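Local coordinates for proline dehydrogenase (Deinococcus radiodurans, PDB 4H6Q), which oxidises L-proline to delta-1-pyrroline-5-carboxylate with FAD as cofactor, passing the electrons to a quinone in the first step of proline breakdown to glutamate, at residues E149-L154 / A179-L184. Numbering follows the deposited sequence.
Sequences EQFRTL and ASLDDL
Arg152 CG stands anti to the backbone N (chi1 175°) and the chain bends at chi3 (-70°), which places NE; Asp183 CG sits between its own backbone N and carbonyl carbon, and the two ends meet. The salt bridge that results joins helix 144-158, in the outer helical layer of the beta8-alpha8 (TIM) barrel, to the short 3-10 segment 182-184, between helix 174-180 and strand 188-191. It illustrates the end-on, two-pronged pairing of guanidinium and carboxylate. NH1 of Arg152 donates to OD2 of Asp183 at 2.8 Å and NH2 to OD1 at 3.0 Å, both nearly straight and both using syn lone pairs, with the two planes only 4° apart. Leu184 lies over one face of the guanidinium, its CD1 above the centre, and CD2 comes within 3.6 Å of Arg152 NH1. Arg152 NH2 also donates to a water, which in turn donates to Ser180 OG; that hydroxyl is hydrogen-bonded to the carbonyl of Asp177 as well. An alanine here has no guanidinium, so the Asp183 carboxylate would probably be left without this cationic mate and Leu184 CD1 without the flat surface it packs on. Toward the barrel interior the contact turns apolar. Leu181 CD2 lies at the edge of the Phe151 ring, near its plane, 4.2 Å from Phe151 CD2, and both side chains touch Pro186. Phe151 also touches Leu136 of strand 133-136, and the bound FAD is about 12 Å from the Phe151 side chain. The two layers meet at Leu184, whose CD1 lies 4.2 Å from Phe151 CE2 and 3.9 Å from Arg152 CA.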
loop_
_atom_site.group_PDB
_atom_site.type_symbol
_atom_site.label_atom_id
_atom_site.label_comp_id
_atom_site.label_asym_id
_atom_site.label_seq_id
_atom_site.Cartn_x
_atom_site.Cartn_y
_atom_site.Cartn_z
ATOM N N GLU A 149 13.574 -1.764 -9.764
ATOM C CA GLU A 149 14.184 -2.824 -10.553
ATOM C C GLU A 149 13.427 -4.141 -10.373
ATOM O O GLU A 149 13.083 -4.844 -11.346
ATOM C CB GLU A 149 15.639 -3.021 -10.160
ATOM N N GLN A 150 13.149 -4.492 -9.115
ATOM C CA GLN A 150 12.444 -5.734 -8.822
ATOM C C GLN A 150 11.001 -5.680 -9.336
ATOM O O GLN A 150 10.482 -6.679 -9.879
ATOM C CB GLN A 150 12.509 -6.056 -7.343
ATOM C CG GLN A 150 13.919 -6.373 -6.860
ATOM C CD GLN A 150 14.039 -6.618 -5.366
ATOM O OE1 GLN A 150 13.296 -6.072 -4.562
ATOM N NE2 GLN A 150 14.997 -7.469 -4.994
ATOM N N PHE A 151 10.356 -4.514 -9.213
ATOM C CA PHE A 151 9.021 -4.325 -9.805
ATOM C C PHE A 151 9.019 -4.614 -11.306
ATOM O O PHE A 151 8.170 -5.387 -11.803
ATOM C CB PHE A 151 8.499 -2.922 -9.530
ATOM C CG PHE A 151 7.193 -2.646 -10.191
ATOM C CD1 PHE A 151 6.033 -3.355 -9.817
ATOM C CD2 PHE A 151 7.099 -1.668 -11.169
ATOM C CE1 PHE A 151 4.824 -3.107 -10.455
ATOM C CE2 PHE A 151 5.868 -1.415 -11.802
ATOM C CZ PHE A 151 4.717 -2.121 -11.430
ATOM N N ARG A 152 9.978 -4.054 -12.043
ATOM C CA ARG A 152 10.039 -4.295 -13.490
ATOM C C ARG A 152 10.244 -5.784 -13.774
ATOM O O ARG A 152 9.558 -6.358 -14.641
ATOM C CB ARG A 152 11.162 -3.442 -14.096
ATOM C CG ARG A 152 11.401 -3.702 -15.571
ATOM C CD ARG A 152 12.412 -2.712 -16.179
ATOM N NE ARG A 152 11.859 -1.362 -16.286
ATOM C CZ ARG A 152 11.088 -0.929 -17.285
ATOM N NH1 ARG A 152 10.761 -1.745 -18.296
ATOM N NH2 ARG A 152 10.635 0.338 -17.298
ATOM N N THR A 153 11.153 -6.437 -13.036
ATOM C CA THR A 153 11.328 -7.882 -13.197
ATOM C C THR A 153 10.002 -8.657 -12.961
ATOM O O THR A 153 9.629 -9.548 -13.737
ATOM C CB THR A 153 12.412 -8.392 -12.239
ATOM O OG1 THR A 153 13.645 -7.770 -12.588
ATOM C CG2 THR A 153 12.558 -9.924 -12.272
ATOM N N LEU A 154 9.300 -8.309 -11.891
ATOM C CA LEU A 154 8.115 -9.037 -11.489
ATOM C C LEU A 154 6.956 -8.792 -12.448
ATOM O O LEU A 154 6.157 -9.722 -12.709
ATOM C CB LEU A 154 7.707 -8.704 -10.045
ATOM C CG LEU A 154 8.727 -9.241 -9.033
ATOM C CD1 LEU A 154 8.578 -8.513 -7.694
ATOM C CD2 LEU A 154 8.605 -10.783 -8.868
ATOM N N ALA A 179 7.602 8.228 -15.314
ATOM C CA ALA A 179 7.761 8.191 -16.762
ATOM C C ALA A 179 8.581 6.995 -17.226
ATOM O O ALA A 179 8.266 6.410 -18.277
ATOM C CB ALA A 179 8.416 9.513 -17.252
ATOM N N SER A 180 9.600 6.602 -16.446
ATOM C CA SER A 180 10.469 5.493 -16.844
ATOM C C SER A 180 9.732 4.166 -16.863
ATOM O O SER A 180 10.154 3.213 -17.524
ATOM C CB SER A 180 11.692 5.384 -15.918
ATOM O OG SER A 180 11.326 4.741 -14.674
ATOM N N LEU A 181 8.594 4.109 -16.179
ATOM C CA LEU A 181 7.836 2.878 -16.026
ATOM C C LEU A 181 6.702 2.740 -17.046
ATOM O O LEU A 181 6.018 1.693 -17.068
ATOM C CB LEU A 181 7.268 2.756 -14.595
ATOM C CG LEU A 181 8.341 2.567 -13.505
ATOM C CD1 LEU A 181 7.707 2.811 -12.153
ATOM C CD2 LEU A 181 8.946 1.169 -13.571
ATOM N N ASP A 182 6.485 3.761 -17.885
ATOM C CA ASP A 182 5.281 3.773 -18.730
ATOM C C ASP A 182 5.159 2.593 -19.693
ATOM O O ASP A 182 4.040 2.192 -20.047
ATOM C CB ASP A 182 5.139 5.079 -19.528
ATOM C CG ASP A 182 4.385 6.175 -18.770
ATOM O OD1 ASP A 182 3.567 5.866 -17.896
ATOM O OD2 ASP A 182 4.567 7.376 -19.089
ATOM N N ASP A 183 6.281 2.016 -20.109
ATOM C CA ASP A 183 6.241 0.885 -21.041
ATOM C C ASP A 183 5.606 -0.346 -20.409
ATOM O O ASP A 183 5.108 -1.239 -21.116
ATOM C CB ASP A 183 7.657 0.530 -21.550
ATOM C CG ASP A 183 8.606 0.218 -20.399
ATOM O OD1 ASP A 183 8.870 1.114 -19.555
ATOM O OD2 ASP A 183 9.070 -0.928 -20.311
ATOM N N LEU A 184 5.587 -0.386 -19.078
ATOM C CA LEU A 184 5.007 -1.511 -18.378
ATOM C C LEU A 184 3.488 -1.356 -18.182
ATOM O O LEU A 184 2.838 -2.284 -17.676
ATOM C CB LEU A 184 5.641 -1.637 -16.953
ATOM C CG LEU A 184 7.148 -1.923 -16.986
ATOM C CD1 LEU A 184 7.650 -1.913 -15.541
ATOM C CD2 LEU A 184 7.504 -3.238 -17.630
HETATM O O HOH W 1 11.981 1.959 -14.997
#